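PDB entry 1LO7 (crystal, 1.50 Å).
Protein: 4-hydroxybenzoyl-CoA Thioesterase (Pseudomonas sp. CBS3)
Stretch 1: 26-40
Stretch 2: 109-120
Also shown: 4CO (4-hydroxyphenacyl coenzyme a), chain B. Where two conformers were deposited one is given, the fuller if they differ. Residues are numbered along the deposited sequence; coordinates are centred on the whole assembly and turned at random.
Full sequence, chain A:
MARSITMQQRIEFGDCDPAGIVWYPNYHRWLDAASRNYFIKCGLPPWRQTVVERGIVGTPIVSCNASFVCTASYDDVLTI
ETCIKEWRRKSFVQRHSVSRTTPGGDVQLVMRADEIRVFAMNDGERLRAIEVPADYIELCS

Stretch 1, residues 26-40: NYHRWLDAASRNYFI
Stretch 2 (109-120) LVMRADEIRVFA

A helix laid obliquely across a β-strand makes this contact, apolar at its two ends and held in the middle by a buried network of charged side chains. Residues 26-40 are helical throughout, with phi/psi near -63/-40 and i to i+4 hydrogen bonds such as Leu 31 N to Tyr 27 O (2.7 Å). Residues 109-120 run extended, apart from Val 110 at -100/-51. The two N-to-C directions differ by 57° (signed crossing angle -57°), and the axes approach to 10.5 Å. The register sets the CA of Tyr 27 8.4 Å from the CA of Met 111, the CA of Leu 31 8.1 Å from the CA of Ala 113, and the CA of Phe 39 11.4 Å from the CA of Phe 119. The contact buries 498 Å² in all.

Helical periodicity turns Tyr 27, Leu 31, Ser 35 and Phe 39 toward the strand, while strand alternation offers Met 111, Ala 113, Glu 115 and Arg 117. Tyr 27 (m, chi2 -70°) receives Met 111 (p, p, p) over one ring face: Met 111 CG approaches Tyr 27 CD1 to 3.7 Å and makes a CH-pi contact, 4.1 Å from the ring centroid and 25° off the normal. Tyr 27 OH comes within 3.5 Å of Val 110 CG1 (Val 110 is t). Leu 31, with chi1 -97° and chi2 26° in the conformer given, places CD2 3.5 Å from Ala 113 CB and 3.8 Å from Met 111 CE. Ala 113 offers only its CB here, and Leu 31 CD2 packs directly on it.

Arg 117 (m, t, t, chi4 -97°) reaches the helix with an extended chain, and NH2 and NH1 donate to Asp 32 OD1 at 2.9 and 3.1 Å, forming a salt bridge. Asp 32 (t, chi2 58°) starts sideways, but its end comes nearer. Arg 117 NE and NH2 each donate to Glu 115 OE1 at 2.8 Å (Glu 115 m, t, chi3 -36°), so the buried guanidinium is bonded to two carboxylates, one across the contact and one in its own strand. Ser 35 (t) sets OG over one guanidinium face, 3.3 Å from Arg 117 NE, but the angle is too poor for a hydrogen bond. One water donates to Glu 115 OE2 at 2.5 Å and hydrogen-bonds His 28 ND1 at 2.9 Å. The 4-hydroxyphenacyl ring borders this center, its C6B 3.4 Å from Asp 32 OD1.

At the far end, Phe 119 (m, chi2 -88°) directs its edge at the face of Phe 39 (m, chi2 -60°), its slightly positive edge hydrogens suiting that electron-rich face; centroids are 5.4 Å apart, planes at 63°, and Phe 119 CZ 3.9 Å from Phe 39 CE1.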

# COMPACT_ATOMS: atom_id res chain seq x y z
N ASN A 26 -7.58 0.70 -0.89
CA ASN A 26 -7.54 0.69 0.57
C ASN A 26 -8.73 -0.04 1.17
O ASN A 26 -8.60 -0.75 2.19
CB ASN A 26 -7.32 2.08 1.20
CG ASN A 26 -5.94 2.58 0.82
OD1 ASN A 26 -4.98 1.81 0.91
ND2 ASN A 26 -5.81 3.81 0.35
N TYR A 27 -9.94 0.12 0.56
CA TYR A 27 -11.08 -0.61 1.07
C TYR A 27 -10.80 -2.12 1.02
O TYR A 27 -11.10 -2.87 1.93
CB TYR A 27 -12.37 -0.35 0.28
CG TYR A 27 -12.92 1.04 0.50
CD1 TYR A 27 -13.47 1.37 1.74
CD2 TYR A 27 -12.91 2.01 -0.50
CE1 TYR A 27 -14.01 2.64 1.96
CE2 TYR A 27 -13.43 3.29 -0.29
CZ TYR A 27 -13.98 3.60 0.95
OH TYR A 27 -14.48 4.86 1.19
N HIS A 28 -10.19 -2.60 -0.06
CA HIS A 28 -9.90 -4.02 -0.14
C HIS A 28 -8.91 -4.45 0.95
O HIS A 28 -9.01 -5.53 1.48
CB HIS A 28 -9.39 -4.39 -1.56
CG HIS A 28 -10.47 -4.15 -2.56
ND1 HIS A 28 -11.60 -5.00 -2.64
CD2 HIS A 28 -10.60 -3.16 -3.51
CE1 HIS A 28 -12.38 -4.51 -3.63
NE2 HIS A 28 -11.80 -3.42 -4.17
N ARG A 29 -7.94 -3.56 1.31
CA ARG A 29 -7.01 -3.90 2.38
C ARG A 29 -7.85 -4.09 3.64
O ARG A 29 -7.65 -5.05 4.37
CB ARG A 29 -6.06 -2.71 2.69
CG ARG A 29 -4.92 -2.52 1.73
CD ARG A 29 -3.69 -1.92 2.43
NE ARG A 29 -3.96 -0.58 2.91
CZ ARG A 29 -4.19 -0.24 4.17
NH1 ARG A 29 -4.15 -1.14 5.12
NH2 ARG A 29 -4.44 1.05 4.50
N TRP A 30 -8.78 -3.18 3.86
CA TRP A 30 -9.59 -3.28 5.06
C TRP A 30 -10.54 -4.50 5.05
O TRP A 30 -10.78 -5.15 6.12
CB TRP A 30 -10.33 -1.97 5.36
CG TRP A 30 -9.37 -0.83 5.51
CD1 TRP A 30 -8.14 -0.87 6.08
CD2 TRP A 30 -9.59 0.50 5.07
NE1 TRP A 30 -7.56 0.38 6.02
CE2 TRP A 30 -8.43 1.23 5.38
CE3 TRP A 30 -10.64 1.13 4.39
CZ2 TRP A 30 -8.35 2.58 5.04
CZ3 TRP A 30 -10.55 2.46 4.08
CH2 TRP A 30 -9.40 3.18 4.39
N LEU A 31 -11.09 -4.80 3.86
CA LEU A 31 -11.97 -5.96 3.72
C LEU A 31 -11.18 -7.23 4.05
O LEU A 31 -11.63 -8.11 4.73
CB LEU A 31 -12.57 -6.05 2.30
CG LEU A 31 -13.98 -5.46 2.19
CD1 LEU A 31 -14.21 -4.40 3.26
CD2 LEU A 31 -14.24 -4.90 0.80
N ASP A 32 -9.92 -7.29 3.57
CA ASP A 32 -9.08 -8.45 3.86
C ASP A 32 -8.79 -8.60 5.35
O ASP A 32 -8.78 -9.72 5.91
CB ASP A 32 -7.78 -8.44 3.03
CG ASP A 32 -7.17 -9.81 3.04
OD1 ASP A 32 -7.80 -10.77 2.63
OD2 ASP A 32 -5.94 -9.88 3.50
N ALA A 33 -8.58 -7.46 6.04
CA ALA A 33 -8.33 -7.55 7.48
C ALA A 33 -9.62 -7.97 8.18
O ALA A 33 -9.63 -8.77 9.13
CB ALA A 33 -7.87 -6.18 8.01
N ALA A 34 -10.76 -7.43 7.70
CA ALA A 34 -12.03 -7.79 8.35
C ALA A 34 -12.34 -9.28 8.11
O ALA A 34 -12.91 -9.96 8.94
CB ALA A 34 -13.17 -6.94 7.81
N SER A 35 -11.98 -9.80 6.94
CA SER A 35 -12.22 -11.23 6.63
C SER A 35 -11.49 -12.16 7.62
O SER A 35 -12.03 -13.15 8.14
CB SER A 35 -11.70 -11.52 5.21
OG SER A 35 -11.66 -12.93 4.94
N ARG A 36 -10.23 -11.82 7.87
CA ARG A 36 -9.40 -12.62 8.74
C ARG A 36 -9.83 -12.42 10.18
O ARG A 36 -9.81 -13.37 10.98
CB ARG A 36 -7.93 -12.26 8.59
CG ARG A 36 -7.01 -13.39 9.05
CD ARG A 36 -5.54 -13.05 8.82
NE ARG A 36 -5.12 -11.88 9.64
CZ ARG A 36 -4.74 -11.95 10.92
NH1 ARG A 36 -4.69 -13.09 11.60
NH2 ARG A 36 -4.40 -10.83 11.54
N ASN A 37 -10.17 -11.17 10.51
CA ASN A 37 -10.62 -10.84 11.86
C ASN A 37 -11.86 -11.68 12.22
O ASN A 37 -12.06 -12.11 13.39
CB ASN A 37 -10.96 -9.32 11.94
CG ASN A 37 -11.47 -8.95 13.35
OD1 ASN A 37 -10.67 -8.89 14.32
ND2 ASN A 37 -12.77 -8.73 13.48
N TYR A 38 -12.72 -11.89 11.21
CA TYR A 38 -13.93 -12.69 11.43
C TYR A 38 -13.53 -14.07 11.88
O TYR A 38 -14.00 -14.57 12.88
CB TYR A 38 -14.69 -12.81 10.09
CG TYR A 38 -15.85 -13.76 10.14
CD1 TYR A 38 -17.11 -13.34 10.58
CD2 TYR A 38 -15.69 -15.08 9.72
CE1 TYR A 38 -18.20 -14.22 10.61
CE2 TYR A 38 -16.76 -15.98 9.74
CZ TYR A 38 -18.00 -15.54 10.19
OH TYR A 38 -19.02 -16.46 10.21
N PHE A 39 -12.63 -14.72 11.13
CA PHE A 39 -12.23 -16.05 11.52
C PHE A 39 -11.52 -16.08 12.88
O PHE A 39 -11.78 -17.01 13.67
CB PHE A 39 -11.32 -16.67 10.42
CG PHE A 39 -12.12 -16.95 9.17
CD1 PHE A 39 -13.20 -17.82 9.24
CD2 PHE A 39 -11.82 -16.34 7.94
CE1 PHE A 39 -13.97 -18.10 8.11
CE2 PHE A 39 -12.59 -16.61 6.80
CZ PHE A 39 -13.66 -17.50 6.88
N ILE A 40 -10.62 -15.09 13.15
CA ILE A 40 -9.91 -15.07 14.44
C ILE A 40 -10.90 -14.93 15.60
O ILE A 40 -10.81 -15.64 16.63
CB ILE A 40 -8.84 -13.98 14.50
CG1 ILE A 40 -7.67 -14.28 13.56
CG2 ILE A 40 -8.36 -13.72 15.93
CD1 ILE A 40 -6.79 -15.46 14.00
N LEU A 109 -24.30 4.12 4.72
CA LEU A 109 -23.60 3.00 4.11
C LEU A 109 -22.55 3.62 3.20
O LEU A 109 -22.86 4.53 2.44
CB LEU A 109 -24.62 2.14 3.32
CG LEU A 109 -24.00 1.10 2.42
CD1 LEU A 109 -23.43 -0.04 3.25
CD2 LEU A 109 -25.07 0.53 1.48
N VAL A 110 -21.30 3.16 3.30
CA VAL A 110 -20.19 3.68 2.49
C VAL A 110 -19.88 2.76 1.32
O VAL A 110 -19.78 3.17 0.16
CB VAL A 110 -18.91 3.95 3.34
CG1 VAL A 110 -17.74 4.28 2.44
CG2 VAL A 110 -19.14 5.14 4.27
N MET A 111 -19.70 1.47 1.65
CA MET A 111 -19.43 0.51 0.60
C MET A 111 -19.81 -0.90 1.07
O MET A 111 -20.02 -1.14 2.26
CB MET A 111 -18.00 0.60 0.01
CG MET A 111 -16.89 0.13 0.92
SD MET A 111 -16.51 -1.63 0.79
CE MET A 111 -15.88 -1.97 -0.88
N ARG A 112 -19.90 -1.80 0.12
CA ARG A 112 -20.24 -3.17 0.48
C ARG A 112 -19.56 -4.13 -0.48
O ARG A 112 -19.33 -3.78 -1.64
CB ARG A 112 -21.76 -3.40 0.44
CG ARG A 112 -22.13 -4.86 0.75
CD ARG A 112 -23.64 -5.09 1.02
NE ARG A 112 -24.17 -4.64 2.33
CZ ARG A 112 -25.19 -3.77 2.53
NH1 ARG A 112 -25.87 -3.21 1.53
NH2 ARG A 112 -25.54 -3.49 3.78
N ALA A 113 -19.22 -5.34 0.01
CA ALA A 113 -18.62 -6.27 -0.90
C ALA A 113 -18.98 -7.71 -0.50
O ALA A 113 -19.06 -8.02 0.69
CB ALA A 113 -17.08 -6.15 -0.92
N ASP A 114 -19.23 -8.54 -1.52
CA ASP A 114 -19.48 -9.95 -1.32
C ASP A 114 -18.25 -10.59 -1.91
O ASP A 114 -18.01 -10.53 -3.13
CB ASP A 114 -20.70 -10.47 -2.06
CG ASP A 114 -21.94 -10.11 -1.30
OD1 ASP A 114 -21.93 -9.76 -0.15
OD2 ASP A 114 -23.03 -10.23 -2.00
N GLU A 115 -17.44 -11.20 -1.04
CA GLU A 115 -16.22 -11.88 -1.45
C GLU A 115 -16.43 -13.38 -1.47
O GLU A 115 -17.05 -13.92 -0.55
CB GLU A 115 -15.04 -11.61 -0.44
CG GLU A 115 -14.64 -10.12 -0.37
CD GLU A 115 -13.49 -9.93 0.58
OE1 GLU A 115 -13.36 -10.56 1.60
OE2 GLU A 115 -12.66 -8.98 0.23
N ILE A 116 -15.89 -14.02 -2.48
CA ILE A 116 -15.98 -15.47 -2.55
C ILE A 116 -14.57 -15.96 -2.29
O ILE A 116 -13.64 -15.62 -3.02
CB ILE A 116 -16.53 -16.02 -3.85
CG1 ILE A 116 -17.94 -15.41 -4.11
CG2 ILE A 116 -16.56 -17.55 -3.73
CD1 ILE A 116 -18.72 -16.07 -5.26
N ARG A 117 -14.38 -16.74 -1.22
CA ARG A 117 -13.07 -17.23 -0.90
C ARG A 117 -13.09 -18.73 -0.68
O ARG A 117 -14.16 -19.39 -0.69
CB ARG A 117 -12.63 -16.56 0.42
CG ARG A 117 -12.25 -15.07 0.29
CD ARG A 117 -12.10 -14.44 1.66
NE ARG A 117 -11.86 -12.98 1.67
CZ ARG A 117 -10.65 -12.43 1.76
NH1 ARG A 117 -9.51 -13.16 1.81
NH2 ARG A 117 -10.59 -11.10 1.82
N VAL A 118 -11.90 -19.28 -0.48
CA VAL A 118 -11.78 -20.71 -0.22
C VAL A 118 -10.66 -20.91 0.74
O VAL A 118 -9.76 -20.09 0.80
CB VAL A 118 -11.38 -21.47 -1.46
CG1 VAL A 118 -12.43 -21.33 -2.54
CG2 VAL A 118 -9.99 -21.05 -1.95
N PHE A 119 -10.74 -22.02 1.49
CA PHE A 119 -9.66 -22.41 2.40
C PHE A 119 -8.68 -23.09 1.48
O PHE A 119 -9.10 -23.81 0.60
CB PHE A 119 -10.09 -23.36 3.51
CG PHE A 119 -10.75 -22.58 4.62
CD1 PHE A 119 -10.00 -22.03 5.66
CD2 PHE A 119 -12.13 -22.37 4.60
CE1 PHE A 119 -10.62 -21.33 6.69
CE2 PHE A 119 -12.76 -21.66 5.63
CZ PHE A 119 -12.00 -21.13 6.67
N ALA A 120 -7.39 -22.82 1.62
CA ALA A 120 -6.51 -23.45 0.68
C ALA A 120 -5.21 -23.89 1.31
O ALA A 120 -4.87 -23.53 2.42
CB ALA A 120 -6.16 -22.47 -0.45
N1A 4CO B . -16.72 -17.33 -8.89
C2A 4CO B . -17.32 -18.13 -7.96
N3A 4CO B . -16.82 -19.19 -7.38
C4A 4CO B . -15.56 -19.45 -7.78
C5A 4CO B . -14.83 -18.74 -8.72
C6A 4CO B . -15.45 -17.61 -9.29
N6A 4CO B . -14.86 -16.85 -10.19
N7A 4CO B . -13.58 -19.30 -8.91
C8A 4CO B . -13.56 -20.36 -8.09
N9A 4CO B . -14.74 -20.50 -7.41
C1D 4CO B . -15.13 -21.58 -6.49
C2D 4CO B . -15.37 -22.89 -7.24
O2D 4CO B . -16.66 -22.91 -7.87
C3D 4CO B . -15.34 -23.85 -6.07
O3D 4CO B . -16.44 -23.64 -5.22
P3D 4CO B . -17.34 -24.83 -4.71
O7A 4CO B . -18.30 -25.10 -5.76
O8A 4CO B . -16.51 -26.00 -4.41
O9A 4CO B . -18.05 -24.33 -3.42
C4D 4CO B . -14.13 -23.28 -5.33
O4D 4CO B . -14.03 -21.88 -5.74
C5D 4CO B . -12.82 -24.00 -5.48
O5D 4CO B . -12.38 -23.82 -6.83
P1A 4CO B . -11.90 -25.09 -7.64
O1A 4CO B . -11.74 -24.57 -9.01
O2A 4CO B . -12.83 -26.19 -7.56
O3A 4CO B . -10.58 -25.60 -7.06
P2A 4CO B . -9.06 -25.24 -7.42
O4A 4CO B . -8.24 -25.89 -6.37
O5A 4CO B . -8.75 -25.82 -8.72
O6A 4CO B . -8.81 -23.63 -7.66
CBP 4CO B . -7.79 -21.78 -6.66
CCP 4CO B . -8.94 -22.79 -6.55
CDP 4CO B . -6.43 -22.50 -6.70
CEP 4CO B . -7.88 -20.77 -5.53
CAP 4CO B . -7.78 -21.10 -8.04
OAP 4CO B . -9.04 -20.46 -8.28
C9P 4CO B . -6.84 -19.90 -8.04
O9P 4CO B . -5.65 -20.06 -7.92
N8P 4CO B . -7.44 -18.58 -8.11
C7P 4CO B . -6.47 -17.51 -7.86
C6P 4CO B . -6.39 -17.12 -6.38
C5P 4CO B . -5.66 -15.79 -6.25
O5P 4CO B . -4.53 -15.61 -6.70
N4P 4CO B . -6.42 -14.79 -5.55
C3P 4CO B . -5.83 -13.46 -5.50
C2P 4CO B . -4.69 -13.39 -4.52
S1P 4CO B . -4.91 -14.40 -3.05
O1B 4CO B . -4.70 -11.84 -1.03
C1B 4CO B . -4.42 -13.01 -0.84
C2B 4CO B . -4.86 -13.68 0.38
C3B 4CO B . -4.51 -15.04 0.59
C4B 4CO B . -4.91 -15.68 1.76
C5B 4CO B . -5.64 -14.97 2.74
O2B 4CO B . -6.00 -15.58 3.96
C6B 4CO B . -6.01 -13.61 2.50
C7B 4CO B . -5.62 -12.96 1.31
CB 4CO B . -3.65 -13.78 -1.85
O HOH W 1 -12.65 -7.58 -1.89